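Local coordinates for protein beta sliding clamp (Caulobacter crescentus, PDB 5WCE) that probably tethers DNA polymerases and other proteins to DNA as a ring-shaped, head-to-tail homodimeric clamp, giving replication its processivity, at residues A[326-334]-A[353-361]; A[147-156]-A[210-220]. All coordinates share one frame; numbering follows the deposited sequence.

Interaction 1 (326-334 with 353-361) belongs to the C-terminal domain of the clamp and interaction 2 (147-156 with 210-220) to the central one, so the two sample different domains of one crescent-shaped chain. The centre of interaction 2 lies about 1 Å from the centre of the chain, that of interaction 1 about 29 Å. Their centres are 28 Å apart and their nearest atoms about 10 Å, without touching. An eight-stranded sheet spans both domains: it holds strand 360-364 of interaction 1 and strand 206-209, which runs into helix 210-220 of interaction 2. The first contact is mainly aromatic and apolar, whereas the second combines a salt bridge with isoleucine packing.

Interaction 1 (A[326-334]-A[353-361]); sequences EPFEIGFNA and FADPASPTL
Phe328 drives the edge of its ring into the face of Phe353, a T-shaped (edge-to-face) pair whose centroids lie 5.0 Å apart with the planes at 61°. The point of the wedge is Phe328 CZ, 3.5 Å from Phe353 CG and so displaced from the ring centre toward its rim. Phe328 reaches there because its CG sits between the backbone N and the carbonyl carbon (chi1 62°). The other two inward-pointing residues of strand 328-333 approach the edge of Phe353 instead: Ile330 brings CD1 to 4.0 Å from Phe353 CD2, and Phe332 its CE2, so that one flat ring serves three apolar neighbours.

Thr360 meets the edge of Phe332. Its OG1 stands beside the backbone N, anti to the carbonyl carbon (chi1 -65°), which brings it into the plane of the Phe332 ring, 3.5 Å from CZ; a small beta-branched residue suits a place where OG1 also touches Ile330 CD1. Pro356 belongs to the type I turn 355-358, where the ring's restricted phi fits the second position, and its CB rests 3.3 Å from Glu329 O. Asp355 stiffens this turn through an Asx turn, OD1 accepting from Ala357 N, while OD2 takes a bond from Ser358 OG.

With an alanine at Phe353, the Phe328 edge would probably lose its facing ring and a gap would open beside Ile330 and Phe332. The contact thus joins two sheets of the C-terminal domain: strand 328-333 pairs with strand 293-299, and strand 360-364 belongs to the other sheet. Direct contact between the segments is mostly apolar, and a polar link comes from a water that accepts from Gly331 N and donates to Pro356 O, implying cohesion by ring packing, with one water bridging the backbones.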
ATOM      1  N   GLU A 326       0.783  11.328  44.331  1.00 24.91           N
ATOM      2  CA  GLU A 326      -0.351  10.538  44.701  1.00 26.41           C
ATOM      3  C   GLU A 326      -0.637   9.536  43.565  1.00 24.26           C
ATOM      4  O   GLU A 326      -0.446   9.867  42.418  1.00 23.18           O
ATOM      5  CB  GLU A 326      -1.557  11.480  44.880  1.00 28.73           C
ATOM      6  CG  GLU A 326      -2.787  10.807  45.415  1.00 33.19           C
ATOM      7  CD  GLU A 326      -4.002  11.714  45.509  1.00 37.46           C
ATOM      8  OE1 GLU A 326      -3.844  12.955  45.368  1.00 40.27           O
ATOM      9  OE2 GLU A 326      -5.099  11.134  45.764  1.00 41.63           O
ATOM     10  N   PRO A 327      -1.075   8.316  43.894  1.00 23.13           N
ATOM     11  CA  PRO A 327      -1.490   7.380  42.858  1.00 22.70           C
ATOM     12  C   PRO A 327      -2.796   7.788  42.216  1.00 21.63           C
ATOM     13  O   PRO A 327      -3.621   8.415  42.868  1.00 21.69           O
ATOM     14  CB  PRO A 327      -1.629   6.039  43.594  1.00 23.59           C
ATOM     15  CG  PRO A 327      -1.641   6.357  45.032  1.00 24.87           C
ATOM     16  CD  PRO A 327      -1.062   7.718  45.242  1.00 24.53           C
ATOM     17  N   PHE A 328      -2.979   7.484  40.946  1.00 20.21           N
ATOM     18  CA  PHE A 328      -4.237   7.725  40.288  1.00 19.64           C
ATOM     19  C   PHE A 328      -4.316   6.821  39.069  1.00 19.27           C
ATOM     20  O   PHE A 328      -3.297   6.260  38.682  1.00 18.68           O
ATOM     21  CB  PHE A 328      -4.383   9.199  39.881  1.00 19.79           C
ATOM     22  CG  PHE A 328      -3.365   9.655  38.926  1.00 18.92           C
ATOM     23  CD1 PHE A 328      -2.140  10.087  39.364  1.00 19.34           C
ATOM     24  CD2 PHE A 328      -3.648   9.694  37.572  1.00 19.30           C
ATOM     25  CE1 PHE A 328      -1.187  10.571  38.484  1.00 19.25           C
ATOM     26  CE2 PHE A 328      -2.702  10.186  36.666  1.00 18.78           C
ATOM     27  CZ  PHE A 328      -1.470  10.578  37.100  1.00 19.03           C
ATOM     28  N   GLU A 329      -5.511   6.742  38.478  1.00 19.39           N
ATOM     29  CA  GLU A 329      -5.770   5.968  37.281  1.00 19.83           C
ATOM     30  C   GLU A 329      -6.382   6.908  36.234  1.00 19.23           C
ATOM     31  O   GLU A 329      -7.210   7.744  36.553  1.00 17.78           O
ATOM     32  CB  GLU A 329      -6.679   4.796  37.577  1.00 22.85           C
ATOM     33  CG  GLU A 329      -6.080   3.784  38.577  1.00 25.23           C
ATOM     34  CD  GLU A 329      -6.275   4.216  40.052  1.00 29.36           C
ATOM     35  OE1 GLU A 329      -7.443   4.495  40.453  1.00 33.30           O
ATOM     36  OE2 GLU A 329      -5.265   4.269  40.816  1.00 32.07           O
ATOM     37  N   ILE A 330      -5.922   6.799  34.985  1.00 17.65           N
ATOM     38  CA  ILE A 330      -6.413   7.648  33.907  1.00 16.92           C
ATOM     39  C   ILE A 330      -6.370   6.808  32.635  1.00 16.95           C
ATOM     40  O   ILE A 330      -5.484   5.936  32.492  1.00 16.17           O
ATOM     41  CB  ILE A 330      -5.547   8.933  33.815  1.00 16.89           C
ATOM     42  CG1 ILE A 330      -6.194  10.014  32.948  1.00 17.82           C
ATOM     43  CG2 ILE A 330      -4.123   8.647  33.350  1.00 16.14           C
ATOM     44  CD1 ILE A 330      -5.459  11.341  33.016  1.00 17.95           C
ATOM     45  N   GLY A 331      -7.310   7.081  31.744  1.00 16.31           N
ATOM     46  CA  GLY A 331      -7.423   6.379  30.472  1.00 16.87           C
ATOM     47  C   GLY A 331      -7.157   7.301  29.303  1.00 16.35           C
ATOM     48  O   GLY A 331      -7.588   8.501  29.296  1.00 16.06           O
ATOM     49  N   PHE A 332      -6.521   6.758  28.256  1.00 15.71           N
ATOM     50  CA  PHE A 332      -6.340   7.471  26.997  1.00 15.75           C
ATOM     51  C   PHE A 332      -6.621   6.542  25.805  1.00 16.09           C
ATOM     52  O   PHE A 332      -6.545   5.333  25.922  1.00 15.14           O
ATOM     53  CB  PHE A 332      -4.936   8.016  26.818  1.00 15.26           C
ATOM     54  CG  PHE A 332      -4.540   9.045  27.838  1.00 15.52           C
ATOM     55  CD1 PHE A 332      -5.210  10.272  27.898  1.00 15.92           C
ATOM     56  CD2 PHE A 332      -3.477   8.824  28.674  1.00 15.34           C
ATOM     57  CE1 PHE A 332      -4.872  11.216  28.825  1.00 15.76           C
ATOM     58  CE2 PHE A 332      -3.116   9.779  29.607  1.00 16.22           C
ATOM     59  CZ  PHE A 332      -3.829  10.968  29.692  1.00 15.76           C
ATOM     60  N   ASN A 333      -7.035   7.140  24.699  1.00 16.48           N
ATOM     61  CA  ASN A 333      -7.052   6.429  23.407  1.00 17.10           C
ATOM     62  C   ASN A 333      -5.595   6.090  23.087  1.00 16.78           C
ATOM     63  O   ASN A 333      -4.706   6.952  23.067  1.00 15.82           O
ATOM     64  CB  ASN A 333      -7.721   7.328  22.335  1.00 17.42           C
ATOM     65  CG  ASN A 333      -7.761   6.697  20.945  1.00 18.12           C
ATOM     66  OD1 ASN A 333      -6.748   6.352  20.406  1.00 17.98           O
ATOM     67  ND2 ASN A 333      -8.934   6.635  20.363  1.00 18.88           N
ATOM     68  N   ALA A 334      -5.341   4.809  22.876  1.00 18.15           N
ATOM     69  CA  ALA A 334      -3.962   4.339  22.654  1.00 18.46           C
ATOM     70  C   ALA A 334      -3.297   4.974  21.444  1.00 18.85           C
ATOM     71  O   ALA A 334      -2.118   5.340  21.515  1.00 17.16           O
ATOM     72  CB  ALA A 334      -3.881   2.811  22.574  1.00 19.46           C
ATOM     73  N   PHE A 353      -0.068  15.889  34.803  1.00 19.68           N
ATOM     74  CA  PHE A 353      -1.441  15.510  35.066  1.00 20.18           C
ATOM     75  C   PHE A 353      -2.035  16.373  36.173  1.00 22.46           C
ATOM     76  O   PHE A 353      -1.300  16.914  37.017  1.00 23.60           O
ATOM     77  CB  PHE A 353      -1.509  14.050  35.577  1.00 19.55           C
ATOM     78  CG  PHE A 353      -0.907  13.006  34.678  1.00 18.36           C
ATOM     79  CD1 PHE A 353       0.422  12.655  34.772  1.00 17.15           C
ATOM     80  CD2 PHE A 353      -1.702  12.324  33.761  1.00 18.54           C
ATOM     81  CE1 PHE A 353       0.967  11.661  33.963  1.00 17.16           C
ATOM     82  CE2 PHE A 353      -1.136  11.316  32.954  1.00 17.48           C
ATOM     83  CZ  PHE A 353       0.177  10.985  33.055  1.00 16.60           C
ATOM     84  N   ALA A 354      -3.345  16.542  36.139  1.00 24.10           N
ATOM     85  CA  ALA A 354      -4.089  17.158  37.259  1.00 26.16           C
ATOM     86  C   ALA A 354      -4.941  16.033  37.855  1.00 29.17           C
ATOM     87  O   ALA A 354      -4.405  15.227  38.583  1.00 30.60           O
ATOM     88  CB  ALA A 354      -4.887  18.356  36.823  1.00 26.52           C
ATOM     89  N   ASP A 355      -6.233  15.952  37.569  1.00 31.74           N
ATOM     90  CA  ASP A 355      -7.070  14.834  38.035  1.00 31.12           C
ATOM     91  C   ASP A 355      -7.365  13.947  36.829  1.00 29.11           C
ATOM     92  O   ASP A 355      -7.021  14.327  35.680  1.00 26.07           O
ATOM     93  CB  ASP A 355      -8.334  15.342  38.733  1.00 34.52           C
ATOM     94  CG  ASP A 355      -9.155  16.217  37.879  1.00 36.76           C
ATOM     95  OD1 ASP A 355      -9.870  15.702  37.011  1.00 37.03           O
ATOM     96  OD2 ASP A 355      -9.079  17.451  38.063  1.00 42.40           O
ATOM     97  N   PRO A 356      -7.992  12.765  37.054  1.00 27.54           N
ATOM     98  CA  PRO A 356      -8.235  11.872  35.917  1.00 26.52           C
ATOM     99  C   PRO A 356      -9.238  12.386  34.879  1.00 25.92           C
ATOM    100  O   PRO A 356      -9.340  11.791  33.832  1.00 26.79           O
ATOM    101  CB  PRO A 356      -8.781  10.600  36.586  1.00 27.63           C
ATOM    102  CG  PRO A 356      -8.096  10.602  37.916  1.00 27.98           C
ATOM    103  CD  PRO A 356      -8.137  12.032  38.345  1.00 28.59           C
ATOM    104  N   ALA A 357     -10.017  13.419  35.210  1.00 25.45           N
ATOM    105  CA  ALA A 357     -11.024  13.992  34.310  1.00 26.06           C
ATOM    106  C   ALA A 357     -10.456  15.187  33.520  1.00 25.73           C
ATOM    107  O   ALA A 357     -11.141  15.698  32.634  1.00 25.90           O
ATOM    108  CB  ALA A 357     -12.251  14.418  35.093  1.00 27.52           C
ATOM    109  N   SER A 358      -9.224  15.602  33.816  1.00 23.41           N
ATOM    110  CA  SER A 358      -8.670  16.828  33.247  1.00 23.70           C
ATOM    111  C   SER A 358      -7.708  16.567  32.095  1.00 21.05           C
ATOM    112  O   SER A 358      -7.031  15.557  32.050  1.00 18.79           O
ATOM    113  CB  SER A 358      -7.941  17.598  34.360  1.00 25.36           C
ATOM    114  OG  SER A 358      -8.916  17.967  35.346  1.00 30.85           O
ATOM    115  N   PRO A 359      -7.594  17.548  31.179  1.00 20.63           N
ATOM    116  CA  PRO A 359      -6.574  17.437  30.132  1.00 19.73           C
ATOM    117  C   PRO A 359      -5.166  17.232  30.688  1.00 18.76           C
ATOM    118  O   PRO A 359      -4.814  17.833  31.706  1.00 19.30           O
ATOM    119  CB  PRO A 359      -6.662  18.802  29.403  1.00 20.01           C
ATOM    120  CG  PRO A 359      -8.043  19.282  29.694  1.00 21.51           C
ATOM    121  CD  PRO A 359      -8.337  18.821  31.103  1.00 21.52           C
ATOM    122  N   THR A 360      -4.347  16.467  29.950  1.00 17.62           N
ATOM    123  CA  THR A 360      -3.023  16.143  30.312  1.00 17.33           C
ATOM    124  C   THR A 360      -2.079  16.807  29.319  1.00 16.99           C
ATOM    125  O   THR A 360      -2.309  16.748  28.158  1.00 16.73           O
ATOM    126  CB  THR A 360      -2.850  14.602  30.293  1.00 17.36           C
ATOM    127  OG1 THR A 360      -3.688  14.025  31.307  1.00 17.93           O
ATOM    128  CG2 THR A 360      -1.476  14.191  30.575  1.00 17.66           C
ATOM    129  N   LEU A 361      -0.999  17.401  29.819  1.00 16.87           N
ATOM    130  CA  LEU A 361       0.017  18.074  28.994  1.00 17.47           C
ATOM    131  C   LEU A 361       1.166  17.112  28.823  1.00 17.51           C
ATOM    132  O   LEU A 361       1.579  16.431  29.787  1.00 17.36           O
ATOM    133  CB  LEU A 361       0.536  19.333  29.708  1.00 18.15           C
ATOM    134  CG  LEU A 361       1.491  20.229  28.964  1.00 18.94           C
ATOM    135  CD1 LEU A 361       0.728  20.825  27.807  1.00 19.24           C
ATOM    136  CD2 LEU A 361       2.026  21.379  29.816  1.00 20.35           C
TER
HETATM  137  O   HOH W   1      -9.607   8.660  32.942  1.00 23.35           O

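Interaction 2 (A[147-156]-A[210-220]); sequences IDKTRFAIST and RKTIAEARRLM
Arg217 grips Asp148 side-on with two nitrogens, NE to OD1 at 2.8 Å and NH2 to OD2 at 2.9 Å, a bidentate salt bridge between the two helices of the central DNA-clamp domain, 140-148 and 210-220. Both bonds are nearly straight and lie close to the guanidinium plane, and OD2 uses its syn lone pair; the carboxylate is twisted 32° from that plane. A bend at chi2 of Arg217 (59°) turns the guanidinium across the aspartate. Arginine suits the place because its fixed NE and NH2 pair matches the spacing of two carboxylate oxygens.

At the other end of helix 210-220, Arg210 NH1 donates to Ser155 O at 2.8 Å, the donor tilted from the carbonyl plane, and bonds also to Glu157 O just past the segment. Thr156 O lies over one face of the same guanidinium. Arg210 therefore ties the chain that follows helix 140-148 to the first turn of helix 210-220.

Between these ends Arg151 reaches across to the helix, its NH2 3.4 Å from Ala214 CB, a small side chain that lets the guanidinium come close. Two waters extend its reach: one accepts from NE and donates to Arg210 O, while the other donates to Ala214 O and accepts only weakly from NH1. Asp148, gripped by Arg217, probably tempers the like charges of Arg151 NH1 and Arg217 NE, 5.4 Å apart.

Beneath the polar layer the packing is aliphatic. Ile154 sets CG2 against the CB and CG of Arg210, and branched Ile147 serves two neighbours: CG2 lies 3.6 Å from Ile213 CG2, and CD1 meets Met220 CE tip to tip, a tight carbon pair at 3.4 Å.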
ATOM      1  N   ILE A 147       4.546  22.004  10.556  1.00 20.33           N
ATOM      2  CA  ILE A 147       3.560  21.117  10.031  1.00 19.74           C
ATOM      3  C   ILE A 147       3.704  19.684  10.584  1.00 19.36           C
ATOM      4  O   ILE A 147       2.725  19.089  11.089  1.00 16.68           O
ATOM      5  CB  ILE A 147       3.555  21.122   8.465  1.00 20.86           C
ATOM      6  CG1 ILE A 147       3.074  22.479   7.967  1.00 21.95           C
ATOM      7  CG2 ILE A 147       2.679  20.022   7.919  1.00 21.51           C
ATOM      8  CD1 ILE A 147       3.382  22.734   6.483  1.00 22.05           C
ATOM      9  N   ASP A 148       4.908  19.131  10.487  1.00 19.87           N
ATOM     10  CA  ASP A 148       5.097  17.724  10.894  1.00 21.09           C
ATOM     11  C   ASP A 148       4.831  17.474  12.404  1.00 20.60           C
ATOM     12  O   ASP A 148       4.338  16.408  12.773  1.00 22.47           O
ATOM     13  CB  ASP A 148       6.471  17.207  10.508  1.00 21.33           C
ATOM     14  CG  ASP A 148       6.632  16.975   8.973  1.00 22.18           C
ATOM     15  OD1 ASP A 148       5.644  17.171   8.225  1.00 21.93           O
ATOM     16  OD2 ASP A 148       7.779  16.661   8.557  1.00 21.75           O
ATOM     17  N   LYS A 149       5.124  18.451  13.235  1.00 20.86           N
ATOM     18  CA  LYS A 149       4.810  18.388  14.673  1.00 21.25           C
ATOM     19  C   LYS A 149       3.332  18.435  15.023  1.00 20.19           C
ATOM     20  O   LYS A 149       2.968  18.086  16.138  1.00 18.39           O
ATOM     21  CB  LYS A 149       5.541  19.484  15.431  1.00 22.02           C
ATOM     22  CG  LYS A 149       7.060  19.432  15.375  1.00 23.89           C
ATOM     23  CD  LYS A 149       7.629  18.378  16.313  1.00 23.89           C
ATOM     24  CE  LYS A 149       9.126  18.523  16.407  1.00 24.69           C
ATOM     25  NZ  LYS A 149       9.703  17.324  17.067  1.00 25.95           N
ATOM     26  N   THR A 150       2.460  18.891  14.112  1.00 19.26           N
ATOM     27  CA  THR A 150       1.050  19.142  14.451  1.00 19.60           C
ATOM     28  C   THR A 150      -0.006  18.495  13.559  1.00 19.40           C
ATOM     29  O   THR A 150      -1.126  18.319  13.986  1.00 20.11           O
ATOM     30  CB  THR A 150       0.758  20.650  14.436  1.00 19.82           C
ATOM     31  OG1 THR A 150       1.035  21.172  13.119  1.00 18.39           O
ATOM     32  CG2 THR A 150       1.615  21.356  15.471  1.00 19.95           C
ATOM     33  N   ARG A 151       0.314  18.139  12.317  1.00 21.10           N
ATOM     34  CA  ARG A 151      -0.781  17.917  11.350  1.00 21.73           C
ATOM     35  C   ARG A 151      -1.567  16.627  11.627  1.00 21.35           C
ATOM     36  O   ARG A 151      -2.732  16.535  11.302  1.00 19.83           O
ATOM     37  CB  ARG A 151      -0.253  17.934   9.921  1.00 24.80           C
ATOM     38  CG  ARG A 151       0.435  16.706   9.495  1.00 27.21           C
ATOM     39  CD  ARG A 151       1.030  16.754   8.108  1.00 30.83           C
ATOM     40  NE  ARG A 151       0.097  16.387   7.090  1.00 34.08           N
ATOM     41  CZ  ARG A 151       0.422  15.806   5.922  1.00 34.57           C
ATOM     42  NH1 ARG A 151       1.690  15.513   5.596  1.00 34.12           N
ATOM     43  NH2 ARG A 151      -0.548  15.511   5.090  1.00 35.05           N
ATOM     44  N   PHE A 152      -0.934  15.685  12.325  1.00 21.16           N
ATOM     45  CA  PHE A 152      -1.591  14.445  12.738  1.00 21.21           C
ATOM     46  C   PHE A 152      -2.820  14.718  13.584  1.00 21.25           C
ATOM     47  O   PHE A 152      -3.744  13.923  13.587  1.00 21.76           O
ATOM     48  CB  PHE A 152      -0.598  13.529  13.490  1.00 22.52           C
ATOM     49  CG  PHE A 152      -0.319  13.979  14.913  1.00 22.00           C
ATOM     50  CD1 PHE A 152       0.690  14.896  15.193  1.00 22.62           C
ATOM     51  CD2 PHE A 152      -1.124  13.544  15.966  1.00 22.58           C
ATOM     52  CE1 PHE A 152       0.920  15.358  16.493  1.00 21.97           C
ATOM     53  CE2 PHE A 152      -0.895  13.994  17.266  1.00 22.58           C
ATOM     54  CZ  PHE A 152       0.131  14.868  17.530  1.00 22.78           C
ATOM     55  N   ALA A 153      -2.876  15.860  14.288  1.00 21.27           N
ATOM     56  CA  ALA A 153      -4.000  16.155  15.137  1.00 21.44           C
ATOM     57  C   ALA A 153      -5.158  16.892  14.456  1.00 22.88           C
ATOM     58  O   ALA A 153      -6.176  17.175  15.108  1.00 23.24           O
ATOM     59  CB  ALA A 153      -3.539  16.965  16.319  1.00 21.02           C
ATOM     60  N   ILE A 154      -5.017  17.210  13.167  1.00 23.05           N
ATOM     61  CA  ILE A 154      -6.098  17.895  12.451  1.00 24.55           C
ATOM     62  C   ILE A 154      -7.160  16.856  12.175  1.00 25.30           C
ATOM     63  O   ILE A 154      -6.827  15.740  11.797  1.00 23.29           O
ATOM     64  CB  ILE A 154      -5.629  18.476  11.079  1.00 23.67           C
ATOM     65  CG1 ILE A 154      -4.542  19.558  11.288  1.00 23.91           C
ATOM     66  CG2 ILE A 154      -6.815  19.002  10.268  1.00 24.21           C
ATOM     67  CD1 ILE A 154      -3.862  19.968   9.992  1.00 23.07           C
ATOM     68  N   SER A 155      -8.421  17.243  12.301  1.00 29.49           N
ATOM     69  CA  SER A 155      -9.496  16.290  12.014  1.00 33.18           C
ATOM     70  C   SER A 155      -9.486  15.905  10.536  1.00 36.97           C
ATOM     71  O   SER A 155      -9.202  16.754   9.669  1.00 35.45           O
ATOM     72  CB  SER A 155     -10.866  16.820  12.383  1.00 35.30           C
ATOM     73  OG  SER A 155     -11.840  15.987  11.776  1.00 34.27           O
ATOM     74  N   THR A 156      -9.778  14.632  10.271  1.00 37.71           N
ATOM     75  CA  THR A 156      -9.851  14.125   8.902  1.00 42.09           C
ATOM     76  C   THR A 156     -11.290  14.183   8.312  1.00 44.24           C
ATOM     77  O   THR A 156     -11.516  13.708   7.222  1.00 42.96           O
ATOM     78  CB  THR A 156      -9.363  12.673   8.851  1.00 42.47           C
ATOM     79  OG1 THR A 156     -10.139  11.927   9.766  1.00 45.87           O
ATOM     80  CG2 THR A 156      -7.910  12.546   9.260  1.00 42.23           C
ATOM     81  N   ARG A 210      -6.969  21.301   5.845  1.00 21.96           N
ATOM     82  CA  ARG A 210      -6.191  20.082   5.926  1.00 23.42           C
ATOM     83  C   ARG A 210      -5.533  19.728   4.618  1.00 22.29           C
ATOM     84  O   ARG A 210      -4.330  19.462   4.583  1.00 22.92           O
ATOM     85  CB  ARG A 210      -7.061  18.919   6.456  1.00 26.20           C
ATOM     86  CG  ARG A 210      -6.332  17.593   6.588  1.00 29.34           C
ATOM     87  CD  ARG A 210      -7.278  16.447   6.945  1.00 33.19           C
ATOM     88  NE  ARG A 210      -8.332  16.265   5.931  1.00 36.09           N
ATOM     89  CZ  ARG A 210      -9.621  16.637   6.010  1.00 38.17           C
ATOM     90  NH1 ARG A 210     -10.169  17.205   7.095  1.00 37.64           N
ATOM     91  NH2 ARG A 210     -10.418  16.402   4.941  1.00 40.88           N
ATOM     92  N   LYS A 211      -6.303  19.710   3.538  1.00 22.37           N
ATOM     93  CA  LYS A 211      -5.739  19.336   2.247  1.00 22.19           C
ATOM     94  C   LYS A 211      -4.675  20.333   1.792  1.00 21.01           C
ATOM     95  O   LYS A 211      -3.675  19.969   1.176  1.00 20.81           O
ATOM     96  CB  LYS A 211      -6.843  19.139   1.195  1.00 23.45           C
ATOM     97  CG  LYS A 211      -6.270  18.781  -0.185  1.00 24.10           C
ATOM     98  CD  LYS A 211      -7.339  18.534  -1.245  1.00 24.20           C
ATOM     99  CE  LYS A 211      -6.722  18.370  -2.627  1.00 24.28           C
ATOM    100  NZ  LYS A 211      -7.816  18.254  -3.647  1.00 24.38           N
ATOM    101  N   THR A 212      -4.896  21.616   2.067  1.00 21.51           N
ATOM    102  CA  THR A 212      -3.913  22.645   1.716  1.00 21.31           C
ATOM    103  C   THR A 212      -2.569  22.453   2.397  1.00 20.16           C
ATOM    104  O   THR A 212      -1.525  22.597   1.787  1.00 18.69           O
ATOM    105  CB  THR A 212      -4.475  24.057   2.070  1.00 22.42           C
ATOM    106  OG1 THR A 212      -5.739  24.258   1.356  1.00 22.22           O
ATOM    107  CG2 THR A 212      -3.437  25.150   1.730  1.00 22.15           C
ATOM    108  N   ILE A 213      -2.622  22.123   3.688  1.00 20.15           N
ATOM    109  CA  ILE A 213      -1.407  21.777   4.449  1.00 20.10           C
ATOM    110  C   ILE A 213      -0.702  20.583   3.798  1.00 19.94           C
ATOM    111  O   ILE A 213       0.498  20.605   3.652  1.00 20.87           O
ATOM    112  CB  ILE A 213      -1.748  21.536   5.939  1.00 20.05           C
ATOM    113  CG1 ILE A 213      -2.117  22.862   6.599  1.00 20.54           C
ATOM    114  CG2 ILE A 213      -0.619  20.793   6.657  1.00 19.82           C
ATOM    115  CD1 ILE A 213      -1.004  23.895   6.645  1.00 21.12           C
ATOM    116  N   ALA A 214      -1.455  19.580   3.389  1.00 20.74           N
ATOM    117  CA  ALA A 214      -0.895  18.375   2.835  1.00 21.69           C
ATOM    118  C   ALA A 214      -0.165  18.687   1.527  1.00 22.18           C
ATOM    119  O   ALA A 214       0.979  18.276   1.327  1.00 22.18           O
ATOM    120  CB  ALA A 214      -1.970  17.335   2.615  1.00 22.05           C
ATOM    121  N   GLU A 215      -0.819  19.475   0.673  1.00 24.82           N
ATOM    122  CA  GLU A 215      -0.265  19.824  -0.616  1.00 25.34           C
ATOM    123  C   GLU A 215       0.911  20.763  -0.453  1.00 23.55           C
ATOM    124  O   GLU A 215       1.931  20.586  -1.132  1.00 22.41           O
ATOM    125  CB  GLU A 215      -1.350  20.415  -1.535  1.00 28.64           C
ATOM    126  CG  GLU A 215      -2.421  19.404  -1.930  1.00 33.09           C
ATOM    127  CD  GLU A 215      -1.808  18.186  -2.595  1.00 38.41           C
ATOM    128  OE1 GLU A 215      -1.038  18.420  -3.524  1.00 40.10           O
ATOM    129  OE2 GLU A 215      -2.019  17.029  -2.135  1.00 45.00           O
ATOM    130  N   ALA A 216       0.806  21.750   0.454  1.00 22.03           N
ATOM    131  CA  ALA A 216       1.966  22.594   0.768  1.00 21.78           C
ATOM    132  C   ALA A 216       3.171  21.815   1.285  1.00 21.92           C
ATOM    133  O   ALA A 216       4.326  22.059   0.883  1.00 20.98           O
ATOM    134  CB  ALA A 216       1.598  23.734   1.768  1.00 21.95           C
ATOM    135  N   ARG A 217       2.896  20.874   2.178  1.00 22.13           N
ATOM    136  CA  ARG A 217       3.942  20.066   2.752  1.00 22.54           C
ATOM    137  C   ARG A 217       4.625  19.220   1.659  1.00 23.51           C
ATOM    138  O   ARG A 217       5.838  19.091   1.670  1.00 24.79           O
ATOM    139  CB  ARG A 217       3.340  19.151   3.851  1.00 22.41           C
ATOM    140  CG  ARG A 217       4.359  18.215   4.526  1.00 22.53           C
ATOM    141  CD  ARG A 217       5.500  18.979   5.178  1.00 22.98           C
ATOM    142  NE  ARG A 217       6.437  18.030   5.727  1.00 24.19           N
ATOM    143  CZ  ARG A 217       7.457  17.472   5.085  1.00 25.81           C
ATOM    144  NH1 ARG A 217       7.689  17.759   3.823  1.00 27.81           N
ATOM    145  NH2 ARG A 217       8.271  16.625   5.723  1.00 26.05           N
ATOM    146  N   ARG A 218       3.851  18.679   0.722  1.00 24.79           N
ATOM    147  CA  ARG A 218       4.423  17.939  -0.436  1.00 27.25           C
ATOM    148  C   ARG A 218       5.374  18.807  -1.262  1.00 27.04           C
ATOM    149  O   ARG A 218       6.510  18.449  -1.520  1.00 25.35           O
ATOM    150  CB  ARG A 218       3.282  17.376  -1.293  1.00 29.95           C
ATOM    151  CG  ARG A 218       3.731  16.353  -2.309  1.00 34.03           C
ATOM    152  CD  ARG A 218       2.651  15.918  -3.309  1.00 37.49           C
ATOM    153  NE  ARG A 218       1.323  15.761  -2.703  1.00 43.72           N
ATOM    154  CZ  ARG A 218       0.851  14.698  -2.024  1.00 47.06           C
ATOM    155  NH1 ARG A 218       1.567  13.579  -1.815  1.00 50.53           N
ATOM    156  NH2 ARG A 218      -0.385  14.757  -1.550  1.00 46.78           N
ATOM    157  N   LEU A 219       4.908  20.009  -1.608  1.00 26.58           N
ATOM    158  CA  LEU A 219       5.745  20.955  -2.341  1.00 27.82           C
ATOM    159  C   LEU A 219       6.984  21.407  -1.592  1.00 28.26           C
ATOM    160  O   LEU A 219       8.054  21.686  -2.201  1.00 27.94           O
ATOM    161  CB  LEU A 219       4.905  22.168  -2.783  1.00 26.54           C
ATOM    162  CG  LEU A 219       3.844  21.829  -3.847  1.00 26.88           C
ATOM    163  CD1 LEU A 219       2.810  22.937  -4.060  1.00 26.08           C
ATOM    164  CD2 LEU A 219       4.452  21.490  -5.212  1.00 27.20           C
ATOM    165  N   MET A 220       6.872  21.516  -0.263  1.00 29.85           N
ATOM    166  CA  MET A 220       8.043  21.775   0.563  1.00 30.48           C
ATOM    167  C   MET A 220       9.146  20.751   0.418  1.00 35.03           C
ATOM    168  O   MET A 220      10.281  21.114   0.640  1.00 35.64           O
ATOM    169  CB  MET A 220       7.664  21.848   2.038  1.00 28.96           C
ATOM    170  CG  MET A 220       7.085  23.178   2.373  1.00 28.43           C
ATOM    171  SD  MET A 220       6.449  23.214   4.046  1.00 26.54           S
ATOM    172  CE  MET A 220       4.931  24.109   3.730  1.00 26.22           C
TER
HETATM  173  O   HOH W   2       1.995  16.065   2.344  1.00 25.49           O
HETATM  174  O   HOH W   3      -2.758  17.721   6.201  1.00 26.12           O